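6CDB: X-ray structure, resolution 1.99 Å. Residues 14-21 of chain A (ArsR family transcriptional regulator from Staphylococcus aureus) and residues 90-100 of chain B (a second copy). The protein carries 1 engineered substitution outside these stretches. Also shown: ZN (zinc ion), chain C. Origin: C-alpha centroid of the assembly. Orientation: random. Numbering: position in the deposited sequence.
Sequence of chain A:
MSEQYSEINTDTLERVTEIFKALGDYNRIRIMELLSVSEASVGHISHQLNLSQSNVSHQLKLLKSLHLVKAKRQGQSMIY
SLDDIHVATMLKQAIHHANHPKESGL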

# COMPACT_ATOMS: atom_id res chain seq x y z
N GLU A 14 11.46 5.58 3.22
CA GLU A 14 10.69 6.44 4.11
C GLU A 14 9.46 7.02 3.39
O GLU A 14 8.36 6.99 3.95
N ARG A 15 9.63 7.52 2.17
CA ARG A 15 8.48 8.03 1.42
C ARG A 15 7.46 6.93 1.16
O ARG A 15 6.26 7.15 1.30
N VAL A 16 7.94 5.73 0.81
CA VAL A 16 7.06 4.56 0.66
C VAL A 16 6.27 4.33 1.95
O VAL A 16 5.05 4.09 1.94
N THR A 17 6.97 4.38 3.09
CA THR A 17 6.31 4.27 4.38
C THR A 17 5.22 5.33 4.55
O THR A 17 4.13 5.02 5.05
N GLU A 18 5.48 6.57 4.13
CA GLU A 18 4.45 7.60 4.29
C GLU A 18 3.25 7.33 3.40
O GLU A 18 2.10 7.61 3.80
N ILE A 19 3.49 6.78 2.20
CA ILE A 19 2.39 6.43 1.31
C ILE A 19 1.50 5.39 1.96
O ILE A 19 0.27 5.55 2.00
N PHE A 20 2.09 4.31 2.47
CA PHE A 20 1.27 3.27 3.08
C PHE A 20 0.61 3.75 4.37
O PHE A 20 -0.50 3.31 4.71
N LYS A 21 1.29 4.62 5.12
CA LYS A 21 0.68 5.17 6.32
C LYS A 21 -0.56 5.98 5.98
O LYS A 21 -1.62 5.82 6.60
N MET B 90 2.28 -4.65 -6.05
CA MET B 90 1.91 -3.53 -5.18
C MET B 90 3.15 -2.82 -4.63
O MET B 90 3.29 -1.59 -4.76
N LEU B 91 4.07 -3.58 -4.04
CA LEU B 91 5.23 -2.99 -3.37
C LEU B 91 6.18 -2.31 -4.35
O LEU B 91 6.57 -1.15 -4.15
N LYS B 92 6.58 -3.03 -5.41
CA LYS B 92 7.51 -2.46 -6.39
C LYS B 92 6.91 -1.26 -7.12
O LYS B 92 7.63 -0.30 -7.43
N GLN B 93 5.61 -1.29 -7.43
CA GLN B 93 4.99 -0.12 -8.04
C GLN B 93 5.03 1.07 -7.09
O GLN B 93 5.31 2.20 -7.52
N ALA B 94 4.75 0.84 -5.80
CA ALA B 94 4.84 1.93 -4.82
C ALA B 94 6.26 2.48 -4.72
O ALA B 94 6.46 3.71 -4.69
N ILE B 95 7.27 1.60 -4.67
CA ILE B 95 8.66 2.05 -4.56
C ILE B 95 9.04 2.89 -5.78
O ILE B 95 9.62 3.98 -5.65
N HIS B 96 8.69 2.40 -6.98
CA HIS B 96 9.01 3.15 -8.19
C HIS B 96 8.31 4.50 -8.19
O HIS B 96 8.90 5.51 -8.60
N HIS B 97 7.05 4.53 -7.76
CA HIS B 97 6.30 5.79 -7.73
C HIS B 97 6.94 6.78 -6.76
O HIS B 97 7.03 7.98 -7.05
N ALA B 98 7.34 6.30 -5.59
CA ALA B 98 8.09 7.15 -4.67
C ALA B 98 9.37 7.67 -5.31
O ALA B 98 9.77 8.81 -5.08
N ASN B 99 10.00 6.85 -6.16
CA ASN B 99 11.32 7.21 -6.65
C ASN B 99 11.27 8.19 -7.82
O ASN B 99 12.07 9.13 -7.87
N HIS B 100 10.37 7.98 -8.78
CA HIS B 100 10.46 8.73 -10.03
C HIS B 100 10.12 10.20 -9.80
O HIS B 100 9.46 10.56 -8.82

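When two helices cross at a steep angle, small residues at the crossing let the backbones come close, while larger side chains fill the space around them; polar groups then tend to be satisfied at the margins. The contact between residues 14-21 of one subunit and 90-100 of its partner in this ArsR family regulator illustrates the principle well. The helix axes approach to 9.0 Å, with their N-to-C directions 117° apart, and the nearest backbone positions are Val16(A) and Ile95(B), whose CA atoms lie 6.0 Å apart. Some 423 Å² of surface is buried between the two stretches.

Apolar packing accounts for most of the contact. On chain A, Val16(A) and Ile19(A) direct their CA-to-CB bonds toward the partner helix; on chain B, Ala94(B) and Ala98(B), one turn apart, do the same. Val16(A), with chi1 in the t well, rests its CG2 3.7 Å from CB of Ala98(B) and 3.9 Å from CG1 of Ile95(B). CG2 of Val16(A) also lies 3.7 Å from CA of Ile95(B), so it reaches the partner's backbone as well as its side chains. Ile95(B) itself points sideways in an m,t conformation and lines the flank of this site. One turn along from Arg15(A), Ile19(A) adopts chi1 m and chi2 t, which carries CD1 to 4.3 Å from CB of Ala98(B). The small methyl of Ala98(B) thus meets both Val16(A) and Ile19(A).

Phe20(A) extends the apolar layer by a different route. Its CA-to-CB bond points sideways, but chi1 at -72° (m) brings the end of the ring nearer to chain B. There CZ lies 3.8 Å from CB of Ala94(B), and CE2 is 4.1 Å from CD1 of Leu91(B). Both neighbours approach the ring obliquely. Leu91(B), in a t,p rotamer, also starts sideways and ends closer to its partner, so these two larger side chains meet by virtue of their tips.

The polar contribution comes from Arg15(A). Its CB faces the partner, 4.2 Å from CB of Ala98(B), and the m,t,m course of chi1 to chi3 takes the guanidinium to the C-terminal end of the chain B helix. There NH2 donates a hydrogen bond to the carbonyl O of Ala98(B) at 3.0 Å, with a nearly straight angle of 163°. NE adds a weak one to the same O at 3.4 Å and 141°. The acceptor sits at the edge of the guanidinium, near its plane, where the N-H groups point. OD1 of Asn99(B) lies at the same edge, 3.9 Å from NH2.

The bound zinc takes two of its ligands from the chain B stretch and none from the chain A stretch. ND1 of His97(B) and NE2 of His100(B) each coordinate ZN at 2.0 Å, with two further ligand atoms from elsewhere in the structure. His100(B) is the first residue to leave helical geometry, so the metal ties the last helical turn to the residue that follows it.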

# COMPACT_ATOMS: atom_id res chain seq x y z
CB GLU A 14 11.57 7.55 4.65
CG GLU A 14 12.68 7.04 5.58
CD GLU A 14 12.39 7.36 7.03
OE1 GLU A 14 12.61 8.54 7.42
OE2 GLU A 14 11.93 6.46 7.77
CB ARG A 15 8.93 8.69 0.12
CG ARG A 15 9.95 9.80 0.34
CD ARG A 15 10.03 10.78 -0.83
NE ARG A 15 10.55 10.14 -2.04
CZ ARG A 15 11.85 9.95 -2.29
NH1 ARG A 15 12.78 10.34 -1.42
NH2 ARG A 15 12.22 9.36 -3.42
CB VAL A 16 7.89 3.33 0.27
CG1 VAL A 16 7.08 2.06 0.50
CG2 VAL A 16 8.33 3.42 -1.18
CB THR A 17 7.35 4.39 5.50
OG1 THR A 17 8.34 3.36 5.34
CG2 THR A 17 6.70 4.24 6.87
CB GLU A 18 5.02 8.99 3.98
CG GLU A 18 6.25 9.35 4.79
CD GLU A 18 5.95 9.31 6.29
OE1 GLU A 18 4.92 9.90 6.71
OE2 GLU A 18 6.75 8.69 7.02
CB ILE A 19 2.93 5.93 -0.05
CG1 ILE A 19 3.48 7.11 -0.86
CG2 ILE A 19 1.82 5.19 -0.82
CD1 ILE A 19 4.31 6.70 -2.04
CB PHE A 20 2.11 2.02 3.34
CG PHE A 20 2.49 1.27 2.09
CD1 PHE A 20 1.52 0.84 1.21
CD2 PHE A 20 3.81 1.01 1.80
CE1 PHE A 20 1.86 0.15 0.04
CE2 PHE A 20 4.17 0.32 0.63
CZ PHE A 20 3.18 -0.10 -0.25
CB LYS A 21 1.69 6.04 7.08
CG LYS A 21 2.46 5.29 8.12
CD LYS A 21 3.47 6.19 8.81
CE LYS A 21 4.24 5.42 9.87
NZ LYS A 21 5.36 6.22 10.40
CB MET B 90 1.04 -4.05 -4.04
CG MET B 90 0.58 -2.99 -3.04
SD MET B 90 -0.14 -3.79 -1.59
CE MET B 90 -0.58 -5.37 -2.31
CB LEU B 91 5.98 -4.06 -2.58
CG LEU B 91 7.13 -3.51 -1.74
CD1 LEU B 91 6.59 -2.72 -0.54
CD2 LEU B 91 8.06 -4.64 -1.31
CB LYS B 92 7.96 -3.55 -7.38
CG LYS B 92 8.96 -4.54 -6.76
CD LYS B 92 9.17 -5.80 -7.60
CE LYS B 92 10.21 -6.70 -6.93
NZ LYS B 92 10.03 -8.14 -7.27
CB GLN B 93 3.54 -0.41 -8.46
CG GLN B 93 3.42 -1.47 -9.58
CD GLN B 93 3.62 -0.89 -10.98
OE1 GLN B 93 3.12 0.19 -11.28
NE2 GLN B 93 4.34 -1.62 -11.84
CB ALA B 94 4.36 1.45 -3.46
CB ILE B 95 9.60 0.84 -4.39
CG1 ILE B 95 9.36 0.16 -3.04
CG2 ILE B 95 11.07 1.26 -4.51
CD1 ILE B 95 10.15 -1.12 -2.85
CB HIS B 96 8.61 2.36 -9.42
CG HIS B 96 8.80 3.12 -10.70
ND1 HIS B 96 10.03 3.21 -11.33
CD2 HIS B 96 7.93 3.81 -11.46
CE1 HIS B 96 9.90 3.93 -12.43
NE2 HIS B 96 8.63 4.31 -12.53
CB HIS B 97 4.85 5.52 -7.34
CG HIS B 97 3.98 6.74 -7.41
ND1 HIS B 97 3.64 7.34 -8.60
CD2 HIS B 97 3.39 7.47 -6.44
CE1 HIS B 97 2.86 8.38 -8.36
NE2 HIS B 97 2.70 8.48 -7.05
CB ALA B 98 8.42 6.38 -3.39
CB ASN B 99 12.08 5.96 -7.05
CG ASN B 99 13.41 5.87 -6.37
OD1 ASN B 99 13.94 6.88 -5.91
ND2 ASN B 99 13.96 4.66 -6.30
CB HIS B 100 9.58 8.08 -11.11
CG HIS B 100 8.10 8.25 -10.92
ND1 HIS B 100 7.46 9.47 -11.02
CD2 HIS B 100 7.12 7.34 -10.73
CE1 HIS B 100 6.16 9.31 -10.85
NE2 HIS B 100 5.93 8.02 -10.67
ZN ZN C . 4.15 7.01 -10.57